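Long-range contacts in 6-carboxyhexanoate--coa ligase (PDB 5FLL), which is a bacterial enzyme of the 6-carboxyhexanoate--CoA ligase family, modelled here with pimeloyl-AMP and pyrophosphate bound: residues Gly30-Ile35 / Ser148-Pro153; Trp152-Phe157 / Arg171-Leu176. All coordinates share one frame; numbering follows the deposited sequence.

In the fold
The two contacts illustrate how one short run of chain can join several elements of a fold. Interaction 1 sets strand 26-36 against the loop and short strand around 150-151. Interaction 2 begins where that run ends, at Trp152 and Pro153, and sets the start of helix 154-164 against helix 170-184. Both are largely buried. Their chemistry nonetheless differs: interaction 1 is centred on polar bonds of a buried aspartate and two waters, with carbon packing from Leu34, Glu32 and Met150, whereas interaction 2 is mainly aromatic and aliphatic, its salt bridge lying at the exposed edge. Interaction 1 reaches pyrophosphate and the adenine of pimeloyl-AMP, interaction 2 the acyl chain.

Interaction 1 of 2, residues Gly30-Ile35 / Ser148-Pro153; sequences GGERLI and SRMDWP. With PPV (pyrophosphate), chain D; WAQ (pimeloyl-AMP), chain C.
Asp151 faces strand 26-36 and meets it with every part of its side chain. Its CB packs on CB of Leu34 at 3.8 Å. Beyond CG the two oxygens divide the work. OD2 accepts from Arg33 NE at 2.7 Å, syn but tilted out of the carboxylate plane, in a salt bridge whose guanidinium and carboxylate planes stand 88° apart. The same OD2 takes the backbone N of Leu34 at 2.9 Å in a nearly straight bond (170°), on the anti side but from the same face of the carboxylate. OD1 turns back along its own chain and accepts from the backbone N of the next residue, Trp152, at 2.8 Å, with a weaker share of Arg33 NE. Three firm bonds thus fix the carboxylate's rotation.

The backbones themselves are joined through water. One molecule donates to both Glu32 O and Met150 O; a second donates to Arg33 O and accepts from Arg149 N. Farther along, Glu32 rests its CB on CB of Ser148 at 3.8 Å and its CG on the methyl CE of Met150. A bend at chi2 (-89°) carries its carboxylate to the adenine, where OE2 receives a weak bond from N6 of pimeloyl-AMP and a salt bridge from Arg146. Gly30 N donates to OPP of pyrophosphate at 3.0 Å.

Strand 26-36 is an outer strand of its three-stranded antiparallel sheet within this chain, paired with strand 8-17. The contact joins it to strand 150-151, while Leu34 and Asp151 both touch Leu251 of strand 250-252 and Arg33 leans on helix 40-52.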
loop_
_atom_site.group_PDB
_atom_site.type_symbol
_atom_site.label_atom_id
_atom_site.label_comp_id
_atom_site.label_asym_id
_atom_site.label_seq_id
_atom_site.Cartn_x
_atom_site.Cartn_y
_atom_site.Cartn_z
ATOM N N GLY A 30 4.432 7.581 -9.417
ATOM C CA GLY A 30 3.206 7.738 -8.664
ATOM C C GLY A 30 2.034 7.482 -9.577
ATOM O O GLY A 30 2.070 7.795 -10.768
ATOM N N GLY A 31 0.965 6.959 -9.008
ATOM C CA GLY A 31 -0.242 6.731 -9.764
ATOM C C GLY A 31 -1.492 6.859 -8.924
ATOM O O GLY A 31 -1.494 6.575 -7.717
ATOM N N GLU A 32 -2.582 7.204 -9.603
ATOM C CA GLU A 32 -3.899 7.299 -8.997
ATOM C C GLU A 32 -4.970 6.857 -10.007
ATOM O O GLU A 32 -4.933 7.216 -11.191
ATOM C CB GLU A 32 -4.164 8.725 -8.502
ATOM C CG GLU A 32 -3.603 9.790 -9.428
ATOM C CD GLU A 32 -2.166 10.157 -9.094
ATOM O OE1 GLU A 32 -1.794 10.140 -7.905
ATOM O OE2 GLU A 32 -1.415 10.496 -10.026
ATOM N N ARG A 33 -5.916 6.060 -9.522
ATOM C CA ARG A 33 -6.967 5.544 -10.360
ATOM C C ARG A 33 -8.266 5.581 -9.591
ATOM O O ARG A 33 -8.289 5.679 -8.375
ATOM C CB ARG A 33 -6.644 4.097 -10.793
ATOM C CG ARG A 33 -5.298 3.955 -11.502
ATOM C CD ARG A 33 -5.320 4.573 -12.895
ATOM N NE ARG A 33 -6.372 3.937 -13.664
ATOM C CZ ARG A 33 -6.274 2.727 -14.210
ATOM N NH1 ARG A 33 -5.149 2.032 -14.146
ATOM N NH2 ARG A 33 -7.299 2.226 -14.854
ATOM N N LEU A 34 -9.357 5.470 -10.320
ATOM C CA LEU A 34 -10.681 5.469 -9.744
ATOM C C LEU A 34 -11.526 4.494 -10.556
ATOM O O LEU A 34 -11.807 4.742 -11.715
ATOM C CB LEU A 34 -11.279 6.862 -9.797
ATOM C CG LEU A 34 -12.653 7.020 -9.145
ATOM C CD1 LEU A 34 -12.575 6.725 -7.657
ATOM C CD2 LEU A 34 -13.199 8.407 -9.352
ATOM N N ILE A 35 -11.938 3.393 -9.944
ATOM C CA ILE A 35 -12.467 2.283 -10.706
ATOM C C ILE A 35 -13.556 1.518 -9.990
ATOM O O ILE A 35 -13.611 1.529 -8.760
ATOM C CB ILE A 35 -11.361 1.257 -10.950
ATOM C CG1 ILE A 35 -10.793 0.815 -9.601
ATOM C CG2 ILE A 35 -10.271 1.846 -11.822
ATOM C CD1 ILE A 35 -10.076 -0.520 -9.648
ATOM N N SER A 148 -5.695 13.291 -6.429
ATOM C CA SER A 148 -6.056 11.931 -6.726
ATOM C C SER A 148 -7.581 11.738 -6.918
ATOM O O SER A 148 -8.321 12.698 -7.022
ATOM C CB SER A 148 -5.460 10.979 -5.691
ATOM O OG SER A 148 -6.145 11.089 -4.511
ATOM N N ARG A 149 -7.996 10.484 -7.049
ATOM C CA ARG A 149 -9.376 10.102 -7.285
ATOM C C ARG A 149 -9.924 10.685 -8.554
ATOM O O ARG A 149 -11.092 11.040 -8.599
ATOM C CB ARG A 149 -10.209 10.497 -6.122
ATOM C CG ARG A 149 -9.699 9.879 -4.854
ATOM C CD ARG A 149 -10.550 10.305 -3.680
ATOM N NE ARG A 149 -10.394 9.426 -2.530
ATOM C CZ ARG A 149 -11.254 9.377 -1.524
ATOM N NH1 ARG A 149 -12.336 10.175 -1.514
ATOM N NH2 ARG A 149 -11.058 8.508 -0.552
ATOM N N MET A 150 -9.081 10.785 -9.585
ATOM C CA MET A 150 -9.562 11.056 -10.927
ATOM C C MET A 150 -9.111 9.936 -11.866
ATOM O O MET A 150 -8.042 9.348 -11.674
ATOM C CB MET A 150 -9.041 12.390 -11.415
ATOM C CG MET A 150 -7.524 12.434 -11.683
ATOM S SD MET A 150 -6.605 12.524 -10.147
ATOM C CE MET A 150 -5.039 13.072 -10.742
ATOM N N ASP A 151 -9.936 9.632 -12.858
ATOM C CA ASP A 151 -9.612 8.613 -13.848
ATOM C C ASP A 151 -10.452 8.862 -15.078
ATOM O O ASP A 151 -11.304 9.766 -15.087
ATOM C CB ASP A 151 -9.879 7.198 -13.279
ATOM C CG ASP A 151 -8.949 6.129 -13.835
ATOM O OD1 ASP A 151 -8.412 6.302 -14.927
ATOM O OD2 ASP A 151 -8.797 5.078 -13.183
ATOM N N TRP A 152 -10.166 8.094 -16.124
ATOM C CA TRP A 152 -10.784 8.225 -17.459
ATOM C C TRP A 152 -10.891 6.792 -18.037
ATOM O O TRP A 152 -9.880 6.202 -18.363
ATOM C CB TRP A 152 -9.858 9.051 -18.350
ATOM C CG TRP A 152 -10.463 9.518 -19.630
ATOM C CD1 TRP A 152 -11.575 9.032 -20.238
ATOM C CD2 TRP A 152 -9.989 10.577 -20.451
ATOM N NE1 TRP A 152 -11.857 9.765 -21.363
ATOM C CE2 TRP A 152 -10.873 10.708 -21.522
ATOM C CE3 TRP A 152 -8.881 11.423 -20.385
ATOM C CZ2 TRP A 152 -10.680 11.630 -22.544
ATOM C CZ3 TRP A 152 -8.706 12.355 -21.379
ATOM C CH2 TRP A 152 -9.605 12.458 -22.447
ATOM N N PRO A 153 -12.086 6.193 -18.026
ATOM C CA PRO A 153 -12.208 4.829 -18.524
ATOM C C PRO A 153 -11.565 4.715 -19.908
ATOM O O PRO A 153 -11.767 5.612 -20.767
ATOM C CB PRO A 153 -13.732 4.644 -18.616
ATOM C CG PRO A 153 -14.258 5.439 -17.466
ATOM C CD PRO A 153 -13.360 6.663 -17.417
HETATM O O11 PPV D . 4.809 10.832 -9.972
HETATM P P1 PPV D . 4.595 10.838 -11.461
HETATM O O21 PPV D . 3.183 11.028 -11.905
HETATM O O31 PPV D . 5.627 11.642 -12.263
HETATM O OPP PPV D . 4.828 9.265 -11.864
HETATM P P2 PPV D . 4.887 8.759 -13.411
HETATM O O12 PPV D . 3.592 9.194 -14.061
HETATM O O22 PPV D . 4.992 7.250 -13.304
HETATM O O32 PPV D . 6.084 9.494 -13.989
HETATM N N1 WAQ C . -0.958 15.358 -8.285
HETATM C C2 WAQ C . -0.068 16.418 -8.119
HETATM N N3 WAQ C . 1.112 16.441 -8.851
HETATM C C4 WAQ C . 1.376 15.405 -9.682
HETATM C C5 WAQ C . 0.506 14.394 -9.844
HETATM C C6 WAQ C . -0.638 14.375 -9.136
HETATM N N6 WAQ C . -1.451 13.341 -9.313
HETATM N N7 WAQ C . 1.014 13.551 -10.749
HETATM C C8 WAQ C . 2.190 14.013 -11.142
HETATM N N9 WAQ C . 2.407 15.173 -10.487
HETATM C "C1'" WAQ C . 3.586 16.043 -10.545
HETATM C "C2'" WAQ C . 4.709 15.326 -9.842
HETATM O "O2'" WAQ C . 5.612 16.249 -9.302
HETATM C "C3'" WAQ C . 5.401 14.603 -10.997
HETATM O "O3'" WAQ C . 6.730 14.228 -10.648
HETATM C "C4'" WAQ C . 5.392 15.699 -12.010
HETATM O "O4'" WAQ C . 4.081 16.321 -11.857
HETATM C "C5'" WAQ C . 5.444 15.111 -13.415
HETATM O "O5'" WAQ C . 4.661 13.984 -13.381
HETATM O OAB WAQ C . 1.635 14.585 -24.130
HETATM O OAC WAQ C . 3.877 12.748 -17.715
HETATM O OAD WAQ C . 5.925 12.467 -15.058
HETATM O OAE WAQ C . -0.331 15.628 -23.621
HETATM O OAH WAQ C . 3.387 12.066 -14.516
HETATM C CAK WAQ C . 2.303 16.071 -19.984
HETATM C CAL WAQ C . 2.127 15.909 -21.525
HETATM C CAM WAQ C . 3.024 14.875 -19.384
HETATM C CAN WAQ C . 1.098 14.853 -21.839
HETATM C CAO WAQ C . 3.489 15.181 -17.972
HETATM O OAU WAQ C . 4.128 14.150 -15.884
HETATM C CAW WAQ C . 0.780 15.058 -23.319
HETATM C CAX WAQ C . 3.821 13.875 -17.187
HETATM P PBG WAQ C . 4.457 13.092 -14.735
HETATM O O HOH W 1 -5.762 9.072 -13.401
HETATM O O HOH W 2 -7.244 7.656 -6.779
#

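Interaction 2 of 2, residues Trp152-Phe157 / Arg171-Leu176; sequences WPDANF and RIKEAL. With WAQ (pimeloyl-AMP), chain C.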
loop_
_atom_site.group_PDB
_atom_site.type_symbol
_atom_site.label_atom_id
_atom_site.label_comp_id
_atom_site.label_asym_id
_atom_site.label_seq_id
_atom_site.Cartn_x
_atom_site.Cartn_y
_atom_site.Cartn_z
ATOM N N TRP A 152 -10.166 8.094 -16.124
ATOM C CA TRP A 152 -10.784 8.225 -17.459
ATOM C C TRP A 152 -10.891 6.792 -18.037
ATOM O O TRP A 152 -9.880 6.202 -18.363
ATOM C CB TRP A 152 -9.858 9.051 -18.350
ATOM C CG TRP A 152 -10.463 9.518 -19.630
ATOM C CD1 TRP A 152 -11.575 9.032 -20.238
ATOM C CD2 TRP A 152 -9.989 10.577 -20.451
ATOM N NE1 TRP A 152 -11.857 9.765 -21.363
ATOM C CE2 TRP A 152 -10.873 10.708 -21.522
ATOM C CE3 TRP A 152 -8.881 11.423 -20.385
ATOM C CZ2 TRP A 152 -10.680 11.630 -22.544
ATOM C CZ3 TRP A 152 -8.706 12.355 -21.379
ATOM C CH2 TRP A 152 -9.605 12.458 -22.447
ATOM N N PRO A 153 -12.086 6.193 -18.026
ATOM C CA PRO A 153 -12.208 4.829 -18.524
ATOM C C PRO A 153 -11.565 4.715 -19.908
ATOM O O PRO A 153 -11.767 5.612 -20.767
ATOM C CB PRO A 153 -13.732 4.644 -18.616
ATOM C CG PRO A 153 -14.258 5.439 -17.466
ATOM C CD PRO A 153 -13.360 6.663 -17.417
ATOM N N ASP A 154 -10.749 3.677 -20.096
ATOM C CA ASP A 154 -9.967 3.497 -21.322
ATOM C C ASP A 154 -10.768 3.586 -22.625
ATOM O O ASP A 154 -10.299 4.178 -23.589
ATOM C CB ASP A 154 -9.219 2.153 -21.279
ATOM C CG ASP A 154 -7.873 2.259 -20.578
ATOM O OD1 ASP A 154 -7.248 3.344 -20.630
ATOM O OD2 ASP A 154 -7.438 1.280 -19.932
ATOM N N ALA A 155 -11.941 2.989 -22.681
ATOM C CA ALA A 155 -12.641 2.921 -23.956
ATOM C C ALA A 155 -13.006 4.322 -24.443
ATOM O O ALA A 155 -12.854 4.645 -25.630
ATOM C CB ALA A 155 -13.869 2.017 -23.878
ATOM N N ASN A 156 -13.498 5.143 -23.527
ATOM C CA ASN A 156 -13.900 6.487 -23.857
ATOM C C ASN A 156 -12.659 7.305 -24.190
ATOM O O ASN A 156 -12.662 8.063 -25.131
ATOM C CB ASN A 156 -14.673 7.091 -22.690
ATOM C CG ASN A 156 -15.091 8.514 -22.937
ATOM O OD1 ASN A 156 -14.393 9.442 -22.565
ATOM N ND2 ASN A 156 -16.174 8.693 -23.619
ATOM N N PHE A 157 -11.570 7.092 -23.460
ATOM C CA PHE A 157 -10.310 7.792 -23.767
ATOM C C PHE A 157 -9.809 7.461 -25.164
ATOM O O PHE A 157 -9.394 8.359 -25.893
ATOM C CB PHE A 157 -9.209 7.490 -22.764
ATOM C CG PHE A 157 -7.846 8.011 -23.175
ATOM C CD1 PHE A 157 -7.567 9.384 -23.168
ATOM C CD2 PHE A 157 -6.861 7.137 -23.600
ATOM C CE1 PHE A 157 -6.306 9.841 -23.576
ATOM C CE2 PHE A 157 -5.602 7.580 -23.993
ATOM C CZ PHE A 157 -5.318 8.919 -23.981
ATOM N N ARG A 171 -0.106 8.127 -20.727
ATOM C CA ARG A 171 0.502 9.328 -20.190
ATOM C C ARG A 171 -0.356 10.571 -20.453
ATOM O O ARG A 171 -0.379 11.542 -19.684
ATOM C CB ARG A 171 1.863 9.473 -20.836
ATOM C CG ARG A 171 2.836 10.293 -20.054
ATOM C CD ARG A 171 3.948 10.745 -20.969
ATOM N NE ARG A 171 5.038 9.791 -21.059
ATOM C CZ ARG A 171 6.031 9.706 -20.172
ATOM N NH1 ARG A 171 6.018 10.491 -19.086
ATOM N NH2 ARG A 171 7.033 8.857 -20.370
ATOM N N ILE A 172 -1.028 10.575 -21.589
ATOM C CA ILE A 172 -1.830 11.728 -21.961
ATOM C C ILE A 172 -3.135 11.567 -21.242
ATOM O O ILE A 172 -3.685 12.527 -20.696
ATOM C CB ILE A 172 -2.034 11.780 -23.480
ATOM C CG1 ILE A 172 -0.668 11.932 -24.158
ATOM C CG2 ILE A 172 -2.959 12.911 -23.849
ATOM C CD1 ILE A 172 -0.714 11.914 -25.671
ATOM N N LYS A 173 -3.641 10.342 -21.216
ATOM C CA LYS A 173 -4.853 10.113 -20.458
ATOM C C LYS A 173 -4.702 10.634 -19.040
ATOM O O LYS A 173 -5.573 11.348 -18.513
ATOM C CB LYS A 173 -5.170 8.651 -20.433
ATOM C CG LYS A 173 -6.494 8.338 -19.806
ATOM C CD LYS A 173 -6.770 6.842 -19.913
ATOM C CE LYS A 173 -5.907 6.090 -18.938
ATOM N NZ LYS A 173 -6.289 4.670 -18.941
ATOM N N GLU A 174 -3.584 10.300 -18.419
ATOM C CA GLU A 174 -3.388 10.646 -17.026
ATOM C C GLU A 174 -3.217 12.139 -16.837
ATOM O O GLU A 174 -3.869 12.743 -15.972
ATOM C CB GLU A 174 -2.208 9.859 -16.451
ATOM C CG GLU A 174 -2.511 8.373 -16.361
ATOM C CD GLU A 174 -1.294 7.501 -16.109
ATOM O OE1 GLU A 174 -0.178 8.042 -15.971
ATOM O OE2 GLU A 174 -1.465 6.257 -16.093
ATOM N N ALA A 175 -2.392 12.746 -17.696
ATOM C CA ALA A 175 -2.177 14.197 -17.640
ATOM C C ALA A 175 -3.459 14.968 -17.851
ATOM O O ALA A 175 -3.692 15.989 -17.180
ATOM C CB ALA A 175 -1.163 14.628 -18.681
ATOM N N LEU A 176 -4.268 14.543 -18.824
ATOM C CA LEU A 176 -5.430 15.342 -19.209
ATOM C C LEU A 176 -6.538 15.157 -18.176
ATOM O O LEU A 176 -7.279 16.089 -17.886
ATOM C CB LEU A 176 -5.908 14.978 -20.600
ATOM C CG LEU A 176 -7.125 15.729 -21.140
ATOM C CD1 LEU A 176 -7.019 17.243 -20.902
ATOM C CD2 LEU A 176 -7.336 15.419 -22.621
HETATM N N1 WAQ C . -0.958 15.358 -8.285
HETATM C C2 WAQ C . -0.068 16.418 -8.119
HETATM N N3 WAQ C . 1.112 16.441 -8.851
HETATM C C4 WAQ C . 1.376 15.405 -9.682
HETATM C C5 WAQ C . 0.506 14.394 -9.844
HETATM C C6 WAQ C . -0.638 14.375 -9.136
HETATM N N6 WAQ C . -1.451 13.341 -9.313
HETATM N N7 WAQ C . 1.014 13.551 -10.749
HETATM C C8 WAQ C . 2.190 14.013 -11.142
HETATM N N9 WAQ C . 2.407 15.173 -10.487
HETATM C "C1'" WAQ C . 3.586 16.043 -10.545
HETATM C "C2'" WAQ C . 4.709 15.326 -9.842
HETATM O "O2'" WAQ C . 5.612 16.249 -9.302
HETATM C "C3'" WAQ C . 5.401 14.603 -10.997
HETATM O "O3'" WAQ C . 6.730 14.228 -10.648
HETATM C "C4'" WAQ C . 5.392 15.699 -12.010
HETATM O "O4'" WAQ C . 4.081 16.321 -11.857
HETATM C "C5'" WAQ C . 5.444 15.111 -13.415
HETATM O "O5'" WAQ C . 4.661 13.984 -13.381
HETATM O OAB WAQ C . 1.635 14.585 -24.130
HETATM O OAC WAQ C . 3.877 12.748 -17.715
HETATM O OAD WAQ C . 5.925 12.467 -15.058
HETATM O OAE WAQ C . -0.331 15.628 -23.621
HETATM O OAH WAQ C . 3.387 12.066 -14.516
HETATM C CAK WAQ C . 2.303 16.071 -19.984
HETATM C CAL WAQ C . 2.127 15.909 -21.525
HETATM C CAM WAQ C . 3.024 14.875 -19.384
HETATM C CAN WAQ C . 1.098 14.853 -21.839
HETATM C CAO WAQ C . 3.489 15.181 -17.972
HETATM O OAU WAQ C . 4.128 14.150 -15.884
HETATM C CAW WAQ C . 0.780 15.058 -23.319
HETATM C CAX WAQ C . 3.821 13.875 -17.187
HETATM P PBG WAQ C . 4.457 13.092 -14.735
#
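Lys173 and Phe157 both hold CG anti to the backbone N (chi1 -173° and 171°), which lays the lysine chain across the phenylalanine ring. Lys173 CB sits almost directly over the ring centre, 3.5 Å from the centroid, in a CH-pi contact, and Lys173 CG and CD continue over the same ring toward Phe157 CG. A bend at chi3 (74°) then turns the lysine end to Asp154, crossing that side chain at about a right angle. The resulting salt bridge is modelled with NZ only 2.4 Å from OD1 of Asp154, so its exact length is doubtful.

The same stretch of the lysine chain also meets Trp152, its CG lying 3.7 Å from the tryptophan CB. The indole presents its edge to helix 170-184, with CZ3 at 3.6 Å from Leu176 CD2. Phe157 in turn points its edge at an indole face, an edge-to-face pair within the segment 152-157. Asn156 helps to set the indole's rotation: its OD1 accepts from Trp152 NE1 at 2.8 Å through a lone pair in the carbonyl plane.

Pro153 is the N-cap of helix 154-164, and Asp154 and Phe157 of its first turn dock on helix 170-184. Trp160, farther along helix 154-164, also meets the Trp152 ring. Ile172, which also touches Phe157, and Ala175 line pimeloyl-AMP, and Leu176 also touches Tyr212 of strand 211-215.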